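Local coordinates for coat protein (Sulfolobus turreted icosahedral virus, PDB 2BBD), which forms the major coat protein of the viral capsid, and is probably built on the jelly-roll plan that links it to capsid proteins of bacterial and eukaryotic viruses, at residues Met86-Lys91 against Gly268-Ile273; Leu120-Ala125 against Ala161-Ser166; Leu285-Ser290 against Tyr316-Ala321. All coordinates share one frame; numbering follows the deposited sequence.

Only contact 1 is buried, its centre about 11 Å from the centre of the chain; contacts 2 and 3 are surface contacts, their centres about 24 and 23 Å from it. Contact 1 sets helix 79-89 against strand 270-284 through a tyrosine, a serine and an isoleucine, without charged groups. Contact 2 ties the corner near the end of strand 108-123 to helix 161-166 by a salt bridge alone. Contact 3 mixes ring packing with a histidine-carboxylate bond to helix 317-321. Contact 1 uses the start of strand 270-284, contact 3 the loop just beyond its end. None touches another: even contacts 2 and 3 stay about 8 Å apart at their nearest atoms.

Contact 1: residues Met86-Lys91 against Gly268-Ile273; sequences MYYTTK and GASAII
Tyr88 reaches across from the last turn of helix 79-89 and meets strand 270-284 at two points, one polar and one apolar. Its hydroxyl OH lies 2.9 Å from Ser270 OG in a hydrogen bond that either group could donate, and OG sits at the edge of the phenol ring, in its plane. Lower on the same side chain, Ile272 CD1 comes to 3.5 Å from both CB and CG of Tyr88. The isoleucine runs past the tyrosine in the opposite direction, so its CG1 lies over the rim of one ring face rather than its centre. The other face is backed by Tyr87 CD2, 3.9 Å above the ring plane, and the ring is held between an aliphatic and an aromatic neighbour. With CG anti to its carbonyl carbon (chi1 -78°), Tyr88 points its side chain toward the strand.

Further out, the phenol oxygen also pairs with Tyr266 N, so two partners fix this buried hydroxyl. Tyr87 in turn is anchored through its OH to Ala264 O. The helix closes close by: Thr90 OG1 bonds Met86 O at 2.6 Å, the donor tilted 33° from the carbonyl plane. Lys91, with positive phi, is the C-prime residue of a Schellman motif in which Lys91 N meets Tyr88 O at 3.2 Å and the next backbone N meets Tyr87 O. On the strand side, Ser270 O and Ile272 O are bound by Gln254 and Asn257 of helix 250-261. The arrangement is helix-on-sheet packing inside a capsid protein of the double jelly-roll type, with helix 79-89 resting on what is, within this chain, an edge strand of a sheet.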
HETATM    1  N   MSE A  86       0.277   2.143   6.233  1.00 21.91           N
HETATM    2  CA  MSE A  86       0.541   1.558   7.545  1.00 21.26           C
HETATM    3  C   MSE A  86       0.259   2.586   8.646  1.00 20.95           C
HETATM    4  O   MSE A  86      -0.318   2.274   9.683  1.00 21.69           O
HETATM    5  CB  MSE A  86       2.000   1.095   7.646  1.00 22.55           C
HETATM    6  CG  MSE A  86       2.371  -0.036   6.708  1.00 24.97           C
HETATM    7 SE   MSE A  86       1.237  -1.595   6.970  1.00 47.06          SE
HETATM    8  CE  MSE A  86       0.235  -1.490   5.313  1.00 29.67           C
ATOM      9  N   TYR A  87       0.692   3.815   8.411  1.00 22.48           N
ATOM     10  CA  TYR A  87       0.492   4.895   9.366  1.00 22.82           C
ATOM     11  C   TYR A  87      -0.986   4.997   9.740  1.00 23.30           C
ATOM     12  O   TYR A  87      -1.339   5.017  10.912  1.00 23.84           O
ATOM     13  CB  TYR A  87       0.970   6.215   8.749  1.00 21.01           C
ATOM     14  CG  TYR A  87       0.584   7.455   9.521  1.00 21.50           C
ATOM     15  CD1 TYR A  87       1.393   7.952  10.546  1.00 18.87           C
ATOM     16  CD2 TYR A  87      -0.585   8.150   9.206  1.00 19.81           C
ATOM     17  CE1 TYR A  87       1.045   9.124  11.232  1.00 23.66           C
ATOM     18  CE2 TYR A  87      -0.945   9.310   9.887  1.00 20.09           C
ATOM     19  CZ  TYR A  87      -0.131   9.794  10.888  1.00 22.93           C
ATOM     20  OH  TYR A  87      -0.493  10.950  11.523  1.00 21.94           O
ATOM     21  N   TYR A  88      -1.847   5.060   8.733  1.00 23.04           N
ATOM     22  CA  TYR A  88      -3.281   5.177   8.972  1.00 25.59           C
ATOM     23  C   TYR A  88      -3.924   3.949   9.623  1.00 26.52           C
ATOM     24  O   TYR A  88      -4.696   4.076  10.579  1.00 26.53           O
ATOM     25  CB  TYR A  88      -4.001   5.494   7.656  1.00 23.14           C
ATOM     26  CG  TYR A  88      -3.895   6.946   7.240  1.00 22.97           C
ATOM     27  CD1 TYR A  88      -4.605   7.931   7.917  1.00 22.60           C
ATOM     28  CD2 TYR A  88      -3.084   7.334   6.175  1.00 22.93           C
ATOM     29  CE1 TYR A  88      -4.517   9.274   7.549  1.00 24.95           C
ATOM     30  CE2 TYR A  88      -2.984   8.680   5.793  1.00 24.62           C
ATOM     31  CZ  TYR A  88      -3.707   9.646   6.489  1.00 26.56           C
ATOM     32  OH  TYR A  88      -3.637  10.977   6.131  1.00 25.63           O
ATOM     33  N   THR A  89      -3.594   2.767   9.106  1.00 25.42           N
ATOM     34  CA  THR A  89      -4.172   1.533   9.611  1.00 25.88           C
ATOM     35  C   THR A  89      -3.654   1.101  10.982  1.00 26.72           C
ATOM     36  O   THR A  89      -4.180   0.158  11.569  1.00 26.78           O
ATOM     37  CB  THR A  89      -3.977   0.385   8.590  1.00 26.44           C
ATOM     38  OG1 THR A  89      -2.583   0.180   8.348  1.00 26.33           O
ATOM     39  CG2 THR A  89      -4.656   0.739   7.277  1.00 27.28           C
ATOM     40  N   THR A  90      -2.631   1.784  11.491  1.00 23.50           N
ATOM     41  CA  THR A  90      -2.083   1.452  12.805  1.00 24.65           C
ATOM     42  C   THR A  90      -2.338   2.597  13.787  1.00 23.58           C
ATOM     43  O   THR A  90      -1.801   2.605  14.895  1.00 23.76           O
ATOM     44  CB  THR A  90      -0.552   1.209  12.753  1.00 23.15           C
ATOM     45  OG1 THR A  90       0.091   2.391  12.268  1.00 22.93           O
ATOM     46  CG2 THR A  90      -0.221   0.033  11.842  1.00 23.12           C
ATOM     47  N   LYS A  91      -3.158   3.560  13.370  1.00 24.31           N
ATOM     48  CA  LYS A  91      -3.480   4.723  14.191  1.00 23.30           C
ATOM     49  C   LYS A  91      -2.215   5.510  14.469  1.00 21.99           C
ATOM     50  O   LYS A  91      -2.030   6.041  15.561  1.00 22.58           O
ATOM     51  CB  LYS A  91      -4.118   4.292  15.510  1.00 23.66           C
ATOM     52  CG  LYS A  91      -5.252   3.308  15.323  1.00 28.54           C
ATOM     53  CD  LYS A  91      -5.880   2.909  16.639  1.00 29.33           C
ATOM     54  CE  LYS A  91      -6.832   1.745  16.425  1.00 33.30           C
ATOM     55  NZ  LYS A  91      -7.508   1.374  17.686  1.00 38.39           N
ATOM     56  N   GLY A 268      -0.650  17.213   5.227  1.00 24.49           N
ATOM     57  CA  GLY A 268      -1.781  17.922   4.670  1.00 25.21           C
ATOM     58  C   GLY A 268      -2.083  17.480   3.251  1.00 25.61           C
ATOM     59  O   GLY A 268      -3.065  17.921   2.670  1.00 27.48           O
ATOM     60  N   ALA A 269      -1.264  16.598   2.682  1.00 26.24           N
ATOM     61  CA  ALA A 269      -1.497  16.174   1.300  1.00 25.85           C
ATOM     62  C   ALA A 269      -1.851  14.711   1.113  1.00 26.28           C
ATOM     63  O   ALA A 269      -1.749  14.185   0.000  1.00 24.33           O
ATOM     64  CB  ALA A 269      -0.281  16.529   0.438  1.00 27.96           C
ATOM     65  N   SER A 270      -2.284  14.057   2.187  1.00 25.90           N
ATOM     66  CA  SER A 270      -2.638  12.644   2.119  1.00 26.62           C
ATOM     67  C   SER A 270      -4.024  12.384   2.700  1.00 26.46           C
ATOM     68  O   SER A 270      -4.393  12.973   3.713  1.00 25.78           O
ATOM     69  CB  SER A 270      -1.621  11.809   2.903  1.00 25.69           C
ATOM     70  OG  SER A 270      -1.703  12.091   4.294  1.00 24.66           O
ATOM     71  N   ALA A 271      -4.773  11.492   2.058  1.00 24.73           N
ATOM     72  CA  ALA A 271      -6.105  11.128   2.535  1.00 24.92           C
ATOM     73  C   ALA A 271      -6.546   9.761   2.010  1.00 25.28           C
ATOM     74  O   ALA A 271      -6.096   9.299   0.960  1.00 25.35           O
ATOM     75  CB  ALA A 271      -7.128  12.210   2.138  1.00 25.81           C
ATOM     76  N   ILE A 272      -7.425   9.109   2.763  1.00 26.03           N
ATOM     77  CA  ILE A 272      -7.945   7.811   2.370  1.00 25.84           C
ATOM     78  C   ILE A 272      -9.447   7.858   2.113  1.00 27.27           C
ATOM     79  O   ILE A 272     -10.207   8.454   2.880  1.00 26.24           O
ATOM     80  CB  ILE A 272      -7.683   6.755   3.446  1.00 25.15           C
ATOM     81  CG1 ILE A 272      -6.174   6.468   3.539  1.00 28.22           C
ATOM     82  CG2 ILE A 272      -8.474   5.496   3.124  1.00 26.90           C
ATOM     83  CD1 ILE A 272      -5.780   5.552   4.683  1.00 23.92           C
ATOM     84  N   ILE A 273      -9.863   7.229   1.020  1.00 28.84           N
ATOM     85  CA  ILE A 273     -11.270   7.153   0.662  1.00 30.65           C
ATOM     86  C   ILE A 273     -11.771   5.741   0.895  1.00 31.87           C
ATOM     87  O   ILE A 273     -11.439   4.833   0.131  1.00 31.90           O
ATOM     88  CB  ILE A 273     -11.529   7.462  -0.837  1.00 30.36           C
ATOM     89  CG1 ILE A 273     -11.195   8.916  -1.154  1.00 30.10           C
ATOM     90  CG2 ILE A 273     -12.975   7.140  -1.187  1.00 30.19           C
ATOM     91  CD1 ILE A 273      -9.719   9.161  -1.347  1.00 30.19           C
TER

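Contact 2: residues Leu120-Ala125 against Ala161-Ser166; sequences LARFPA and AQEILS
Arg122 and Glu163 approach from opposite directions and make the single close contact, a salt bridge with NH1 of Arg122 3.1 Å from OE1 of Glu163. The N-H...O angle is 145°. The carboxylate oxygen lies at the guanidinium edge, close to its plane, yet the arginine meets that oxygen from above the carboxylate, 65° out of its plane; the two flat groups are almost perpendicular. The arginine chain bends at chi3 (64°), while Glu163 stays extended beyond CG.

The same charges have other ionic partners. Arg122 NH1 also bridges to Glu157 and NH2 to Glu167, and Glu167 lies close to Glu163 as a like charge, which the shared arginine would be expected to offset. Glu163 OE2 takes a hydrogen bond from Gly1 N, drawing the chain start into the cluster.

Among hydrogen bonds inside the helix, Gln162 O accepts twice from Ser166, from OG at 2.9 Å and from N at 3.0 Å, on opposite faces of its carbonyl plane. The whole is a surface ion-pair network pinning helix 161-166 to the corner at 121-122, near the end of strand 108-123, consistent with the networks common in hyperthermophile proteins.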
ATOM      1  N   LEU A 120      -2.610 -10.602   2.818  1.00 27.67           N
ATOM      2  CA  LEU A 120      -2.903 -11.501   1.709  1.00 29.41           C
ATOM      3  C   LEU A 120      -4.225 -12.224   1.904  1.00 30.02           C
ATOM      4  O   LEU A 120      -4.438 -13.273   1.306  1.00 32.84           O
ATOM      5  CB  LEU A 120      -1.801 -12.552   1.547  1.00 31.33           C
ATOM      6  CG  LEU A 120      -0.455 -12.139   0.948  1.00 33.52           C
ATOM      7  CD1 LEU A 120       0.287 -11.239   1.910  1.00 35.05           C
ATOM      8  CD2 LEU A 120       0.361 -13.385   0.649  1.00 32.23           C
ATOM      9  N   ALA A 121      -5.104 -11.672   2.736  1.00 30.28           N
ATOM     10  CA  ALA A 121      -6.390 -12.310   3.005  1.00 30.03           C
ATOM     11  C   ALA A 121      -6.047 -13.716   3.504  1.00 30.40           C
ATOM     12  O   ALA A 121      -5.468 -13.869   4.584  1.00 32.15           O
ATOM     13  CB  ALA A 121      -7.221 -12.366   1.723  1.00 27.96           C
ATOM     14  N   ARG A 122      -6.407 -14.740   2.743  1.00 28.27           N
ATOM     15  CA  ARG A 122      -6.039 -16.100   3.133  1.00 29.63           C
ATOM     16  C   ARG A 122      -5.605 -16.802   1.858  1.00 27.48           C
ATOM     17  O   ARG A 122      -6.325 -17.613   1.293  1.00 29.38           O
ATOM     18  CB  ARG A 122      -7.200 -16.840   3.800  1.00 30.76           C
ATOM     19  CG  ARG A 122      -6.703 -17.942   4.723  1.00 35.69           C
ATOM     20  CD  ARG A 122      -7.830 -18.710   5.380  1.00 36.79           C
ATOM     21  NE  ARG A 122      -8.634 -19.429   4.399  1.00 35.71           N
ATOM     22  CZ  ARG A 122      -9.596 -20.290   4.721  1.00 38.38           C
ATOM     23  NH1 ARG A 122      -9.871 -20.537   6.000  1.00 35.82           N
ATOM     24  NH2 ARG A 122     -10.278 -20.906   3.764  1.00 32.72           N
ATOM     25  N   PHE A 123      -4.406 -16.443   1.412  1.00 27.06           N
ATOM     26  CA  PHE A 123      -3.799 -16.952   0.190  1.00 25.44           C
ATOM     27  C   PHE A 123      -3.451 -18.440   0.253  1.00 26.45           C
ATOM     28  O   PHE A 123      -2.768 -18.890   1.173  1.00 28.40           O
ATOM     29  CB  PHE A 123      -2.540 -16.133  -0.095  1.00 23.65           C
ATOM     30  CG  PHE A 123      -2.003 -16.302  -1.474  1.00 22.47           C
ATOM     31  CD1 PHE A 123      -2.666 -15.752  -2.562  1.00 23.00           C
ATOM     32  CD2 PHE A 123      -0.823 -17.010  -1.690  1.00 23.72           C
ATOM     33  CE1 PHE A 123      -2.161 -15.904  -3.859  1.00 24.55           C
ATOM     34  CE2 PHE A 123      -0.307 -17.168  -2.979  1.00 23.95           C
ATOM     35  CZ  PHE A 123      -0.978 -16.613  -4.067  1.00 23.48           C
ATOM     36  N   PRO A 124      -3.921 -19.223  -0.732  1.00 26.64           N
ATOM     37  CA  PRO A 124      -3.662 -20.668  -0.792  1.00 26.58           C
ATOM     38  C   PRO A 124      -2.245 -20.931  -1.318  1.00 27.22           C
ATOM     39  O   PRO A 124      -2.051 -21.490  -2.407  1.00 27.39           O
ATOM     40  CB  PRO A 124      -4.750 -21.162  -1.737  1.00 25.68           C
ATOM     41  CG  PRO A 124      -4.840 -20.032  -2.737  1.00 26.73           C
ATOM     42  CD  PRO A 124      -4.760 -18.781  -1.866  1.00 25.38           C
ATOM     43  N   ALA A 125      -1.261 -20.523  -0.525  1.00 26.57           N
ATOM     44  CA  ALA A 125       0.144 -20.639  -0.895  1.00 26.48           C
ATOM     45  C   ALA A 125       0.609 -22.047  -1.246  1.00 27.46           C
ATOM     46  O   ALA A 125       1.458 -22.219  -2.111  1.00 27.18           O
ATOM     47  CB  ALA A 125       1.011 -20.062   0.214  1.00 22.26           C
ATOM     48  N   ALA A 161      -7.767 -29.947   4.187  1.00 35.08           N
ATOM     49  CA  ALA A 161      -8.611 -30.306   3.061  1.00 35.46           C
ATOM     50  C   ALA A 161     -10.072 -30.356   3.512  1.00 36.23           C
ATOM     51  O   ALA A 161     -10.983 -30.059   2.736  1.00 36.44           O
ATOM     52  CB  ALA A 161      -8.176 -31.657   2.502  1.00 34.39           C
ATOM     53  N   GLN A 162     -10.290 -30.721   4.771  1.00 36.52           N
ATOM     54  CA  GLN A 162     -11.639 -30.810   5.312  1.00 38.47           C
ATOM     55  C   GLN A 162     -12.293 -29.435   5.350  1.00 39.12           C
ATOM     56  O   GLN A 162     -13.454 -29.276   4.951  1.00 39.01           O
ATOM     57  CB  GLN A 162     -11.605 -31.413   6.720  1.00 41.26           C
ATOM     58  CG  GLN A 162     -12.970 -31.556   7.401  1.00 43.55           C
ATOM     59  CD  GLN A 162     -13.943 -32.432   6.618  1.00 46.12           C
ATOM     60  OE1 GLN A 162     -14.607 -31.968   5.685  1.00 48.28           O
ATOM     61  NE2 GLN A 162     -14.020 -33.707   6.988  1.00 45.59           N
ATOM     62  N   GLU A 163     -11.555 -28.435   5.828  1.00 37.67           N
ATOM     63  CA  GLU A 163     -12.107 -27.089   5.895  1.00 36.44           C
ATOM     64  C   GLU A 163     -12.416 -26.590   4.495  1.00 34.49           C
ATOM     65  O   GLU A 163     -13.435 -25.943   4.278  1.00 33.80           O
ATOM     66  CB  GLU A 163     -11.142 -26.118   6.578  1.00 37.97           C
ATOM     67  CG  GLU A 163     -11.722 -24.712   6.688  1.00 42.86           C
ATOM     68  CD  GLU A 163     -10.866 -23.761   7.508  1.00 45.87           C
ATOM     69  OE1 GLU A 163     -11.324 -22.624   7.750  1.00 45.36           O
ATOM     70  OE2 GLU A 163      -9.743 -24.146   7.912  1.00 46.98           O
ATOM     71  N   ILE A 164     -11.539 -26.905   3.546  1.00 33.09           N
ATOM     72  CA  ILE A 164     -11.734 -26.482   2.164  1.00 34.99           C
ATOM     73  C   ILE A 164     -13.020 -27.071   1.567  1.00 36.29           C
ATOM     74  O   ILE A 164     -13.782 -26.370   0.897  1.00 35.76           O
ATOM     75  CB  ILE A 164     -10.518 -26.874   1.307  1.00 33.57           C
ATOM     76  CG1 ILE A 164      -9.326 -25.990   1.695  1.00 34.26           C
ATOM     77  CG2 ILE A 164     -10.845 -26.744  -0.177  1.00 33.59           C
ATOM     78  CD1 ILE A 164      -8.076 -26.243   0.877  1.00 32.33           C
ATOM     79  N   LEU A 165     -13.259 -28.356   1.808  1.00 37.59           N
ATOM     80  CA  LEU A 165     -14.473 -28.994   1.312  1.00 39.27           C
ATOM     81  C   LEU A 165     -15.681 -28.319   1.961  1.00 39.09           C
ATOM     82  O   LEU A 165     -16.664 -28.009   1.287  1.00 39.73           O
ATOM     83  CB  LEU A 165     -14.469 -30.490   1.645  1.00 39.89           C
ATOM     84  CG  LEU A 165     -13.574 -31.395   0.795  1.00 42.35           C
ATOM     85  CD1 LEU A 165     -13.677 -32.823   1.308  1.00 42.27           C
ATOM     86  CD2 LEU A 165     -14.006 -31.325  -0.669  1.00 42.11           C
ATOM     87  N   SER A 166     -15.589 -28.087   3.271  1.00 39.24           N
ATOM     88  CA  SER A 166     -16.658 -27.444   4.038  1.00 39.30           C
ATOM     89  C   SER A 166     -16.959 -26.037   3.545  1.00 40.54           C
ATOM     90  O   SER A 166     -18.053 -25.528   3.765  1.00 42.54           O
ATOM     91  CB  SER A 166     -16.285 -27.346   5.523  1.00 39.53           C
ATOM     92  OG  SER A 166     -16.051 -28.616   6.102  1.00 42.41           O
TER

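Contact 3: residues Leu285-Ser290 against Tyr316-Ala321; sequences LTHAPS and YYDQLA
Thr286 lays its methyl over the ring of Tyr317: CG2 stands 3.8 Å from the ring centroid and only 11° off the normal, a CH-pi contact. On the same ring, Thr286 OG1 comes to 3.5 Å from CE1. The methyl also lies 3.9 Å above the plane of the His287 ring, over its centre, and so sits in the corner the two rings form, over a face of each. The two rings meet obliquely; their centroids are 5.3 Å apart, their planes inclined at 71°, and His287 CD2 lies 3.5 Å from Tyr317 CE2 as the two side chains run alongside in opposite senses. Tyr317 holds its CG anti to the backbone N (chi1 -175°), which carries the ring out from the helix start to the threonine.

Beyond the tyrosine, His287 donates from NE2 to OD2 of Asp318 at 2.9 Å, using the syn lone pair of that oxygen. The imidazole and carboxylate planes are nearly aligned, and the carboxylate would be expected to favour a protonated, positively charged histidine.

Asp284 grips both partners, OD1 holding Thr286 OG1 and OD2 holding Tyr317 OH. The type I turn Leu285-Ala288 thereby docks on helix 317-321, in the loop from strand 270-284 to strand 293-299, while the helix itself follows strand 303-313.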
ATOM      1  N   LEU A 285     -16.273  -3.406  -9.188  1.00 35.00           N
ATOM      2  CA  LEU A 285     -16.210  -3.128 -10.610  1.00 34.70           C
ATOM      3  C   LEU A 285     -15.748  -4.348 -11.400  1.00 34.91           C
ATOM      4  O   LEU A 285     -15.240  -4.212 -12.514  1.00 32.89           O
ATOM      5  CB  LEU A 285     -15.263  -1.957 -10.870  1.00 34.70           C
ATOM      6  CG  LEU A 285     -15.589  -0.632 -10.169  1.00 35.29           C
ATOM      7  CD1 LEU A 285     -14.663   0.441 -10.720  1.00 35.95           C
ATOM      8  CD2 LEU A 285     -17.050  -0.230 -10.398  1.00 33.26           C
ATOM      9  N   THR A 286     -15.937  -5.536 -10.827  1.00 36.09           N
ATOM     10  CA  THR A 286     -15.514  -6.776 -11.477  1.00 37.68           C
ATOM     11  C   THR A 286     -15.929  -6.883 -12.943  1.00 39.12           C
ATOM     12  O   THR A 286     -15.121  -7.254 -13.793  1.00 39.93           O
ATOM     13  CB  THR A 286     -16.048  -8.014 -10.733  1.00 38.04           C
ATOM     14  OG1 THR A 286     -15.630  -7.966  -9.363  1.00 39.23           O
ATOM     15  CG2 THR A 286     -15.506  -9.292 -11.366  1.00 37.45           C
ATOM     16  N   HIS A 287     -17.180  -6.562 -13.249  1.00 41.09           N
ATOM     17  CA  HIS A 287     -17.649  -6.643 -14.627  1.00 42.07           C
ATOM     18  C   HIS A 287     -18.096  -5.294 -15.192  1.00 41.91           C
ATOM     19  O   HIS A 287     -18.797  -5.233 -16.202  1.00 43.78           O
ATOM     20  CB  HIS A 287     -18.791  -7.660 -14.734  1.00 42.43           C
ATOM     21  CG  HIS A 287     -18.365  -9.078 -14.494  1.00 43.02           C
ATOM     22  ND1 HIS A 287     -17.431  -9.718 -15.280  1.00 42.45           N
ATOM     23  CD2 HIS A 287     -18.758  -9.984 -13.565  1.00 43.15           C
ATOM     24  CE1 HIS A 287     -17.266 -10.955 -14.848  1.00 43.25           C
ATOM     25  NE2 HIS A 287     -18.060 -11.144 -13.809  1.00 43.95           N
ATOM     26  N   ALA A 288     -17.672  -4.216 -14.545  1.00 40.77           N
ATOM     27  CA  ALA A 288     -18.027  -2.872 -14.979  1.00 39.30           C
ATOM     28  C   ALA A 288     -17.288  -2.483 -16.258  1.00 38.71           C
ATOM     29  O   ALA A 288     -16.264  -3.074 -16.594  1.00 39.11           O
ATOM     30  CB  ALA A 288     -17.708  -1.865 -13.864  1.00 37.18           C
ATOM     31  N   PRO A 289     -17.815  -1.493 -16.997  1.00 38.20           N
ATOM     32  CA  PRO A 289     -17.194  -1.025 -18.240  1.00 38.14           C
ATOM     33  C   PRO A 289     -15.962  -0.204 -17.871  1.00 38.63           C
ATOM     34  O   PRO A 289     -15.853   0.281 -16.744  1.00 39.29           O
ATOM     35  CB  PRO A 289     -18.280  -0.144 -18.868  1.00 37.46           C
ATOM     36  CG  PRO A 289     -19.552  -0.632 -18.243  1.00 38.63           C
ATOM     37  CD  PRO A 289     -19.143  -0.882 -16.823  1.00 37.88           C
ATOM     38  N   SER A 290     -15.040  -0.035 -18.810  1.00 37.23           N
ATOM     39  CA  SER A 290     -13.844   0.741 -18.531  1.00 37.88           C
ATOM     40  C   SER A 290     -14.146   2.233 -18.679  1.00 37.96           C
ATOM     41  O   SER A 290     -15.128   2.614 -19.315  1.00 37.92           O
ATOM     42  CB  SER A 290     -12.724   0.334 -19.487  1.00 37.96           C
ATOM     43  OG  SER A 290     -13.072   0.638 -20.825  1.00 39.05           O
ATOM     44  N   TYR A 316     -13.021 -16.787  -8.702  1.00 32.91           N
ATOM     45  CA  TYR A 316     -14.194 -17.560  -9.100  1.00 35.96           C
ATOM     46  C   TYR A 316     -15.462 -16.744  -8.850  1.00 38.40           C
ATOM     47  O   TYR A 316     -16.500 -17.286  -8.460  1.00 38.64           O
ATOM     48  CB  TYR A 316     -14.250 -18.867  -8.301  1.00 35.02           C
ATOM     49  CG  TYR A 316     -12.978 -19.672  -8.413  1.00 35.61           C
ATOM     50  CD1 TYR A 316     -12.164 -19.890  -7.299  1.00 33.95           C
ATOM     51  CD2 TYR A 316     -12.556 -20.169  -9.644  1.00 34.79           C
ATOM     52  CE1 TYR A 316     -10.957 -20.579  -7.414  1.00 33.59           C
ATOM     53  CE2 TYR A 316     -11.352 -20.858  -9.769  1.00 35.29           C
ATOM     54  CZ  TYR A 316     -10.558 -21.057  -8.650  1.00 34.71           C
ATOM     55  OH  TYR A 316      -9.361 -21.723  -8.785  1.00 36.38           O
ATOM     56  N   TYR A 317     -15.352 -15.436  -9.070  1.00 39.39           N
ATOM     57  CA  TYR A 317     -16.449 -14.488  -8.881  1.00 40.05           C
ATOM     58  C   TYR A 317     -17.794 -15.033  -9.370  1.00 40.09           C
ATOM     59  O   TYR A 317     -18.738 -15.170  -8.597  1.00 37.43           O
ATOM     60  CB  TYR A 317     -16.129 -13.194  -9.631  1.00 41.21           C
ATOM     61  CG  TYR A 317     -17.130 -12.083  -9.410  1.00 43.95           C
ATOM     62  CD1 TYR A 317     -17.056 -11.267  -8.282  1.00 45.04           C
ATOM     63  CD2 TYR A 317     -18.152 -11.845 -10.332  1.00 44.96           C
ATOM     64  CE1 TYR A 317     -17.970 -10.240  -8.078  1.00 44.63           C
ATOM     65  CE2 TYR A 317     -19.074 -10.820 -10.134  1.00 43.90           C
ATOM     66  CZ  TYR A 317     -18.975 -10.024  -9.007  1.00 43.61           C
ATOM     67  OH  TYR A 317     -19.872  -9.005  -8.803  1.00 43.52           O
ATOM     68  N   ASP A 318     -17.861 -15.334 -10.663  1.00 42.35           N
ATOM     69  CA  ASP A 318     -19.072 -15.853 -11.291  1.00 46.26           C
ATOM     70  C   ASP A 318     -19.685 -17.038 -10.548  1.00 47.34           C
ATOM     71  O   ASP A 318     -20.834 -16.965 -10.112  1.00 48.88           O
ATOM     72  CB  ASP A 318     -18.774 -16.223 -12.746  1.00 46.15           C
ATOM     73  CG  ASP A 318     -18.445 -15.007 -13.588  1.00 48.02           C
ATOM     74  OD1 ASP A 318     -17.872 -15.164 -14.685  1.00 49.40           O
ATOM     75  OD2 ASP A 318     -18.769 -13.883 -13.149  1.00 51.20           O
ATOM     76  N   GLN A 319     -18.927 -18.121 -10.401  1.00 48.46           N
ATOM     77  CA  GLN A 319     -19.424 -19.292  -9.687  1.00 49.86           C
ATOM     78  C   GLN A 319     -20.098 -18.900  -8.372  1.00 51.07           C
ATOM     79  O   GLN A 319     -21.217 -19.333  -8.090  1.00 52.24           O
ATOM     80  CB  GLN A 319     -18.284 -20.278  -9.401  1.00 50.27           C
ATOM     81  CG  GLN A 319     -17.744 -20.991 -10.628  1.00 51.03           C
ATOM     82  CD  GLN A 319     -16.844 -22.165 -10.271  1.00 53.26           C
ATOM     83  OE1 GLN A 319     -15.737 -21.986  -9.762  1.00 54.22           O
ATOM     84  NE2 GLN A 319     -17.323 -23.376 -10.531  1.00 54.35           N
ATOM     85  N   LEU A 320     -19.420 -18.078  -7.573  1.00 51.32           N
ATOM     86  CA  LEU A 320     -19.970 -17.644  -6.290  1.00 52.17           C
ATOM     87  C   LEU A 320     -21.278 -16.881  -6.447  1.00 54.26           C
ATOM     88  O   LEU A 320     -22.119 -16.883  -5.546  1.00 54.22           O
ATOM     89  CB  LEU A 320     -18.964 -16.762  -5.552  1.00 50.73           C
ATOM     90  CG  LEU A 320     -17.739 -17.461  -4.959  1.00 50.65           C
ATOM     91  CD1 LEU A 320     -16.736 -16.418  -4.506  1.00 50.24           C
ATOM     92  CD2 LEU A 320     -18.157 -18.345  -3.793  1.00 48.03           C
ATOM     93  N   ALA A 321     -21.444 -16.225  -7.591  1.00 55.80           N
ATOM     94  CA  ALA A 321     -22.651 -15.446  -7.856  1.00 57.56           C
ATOM     95  C   ALA A 321     -23.916 -16.295  -7.736  1.00 57.81           C
ATOM     96  O   ALA A 321     -24.976 -15.787  -7.372  1.00 58.64           O
ATOM     97  CB  ALA A 321     -22.567 -14.815  -9.246  1.00 56.96           C
TER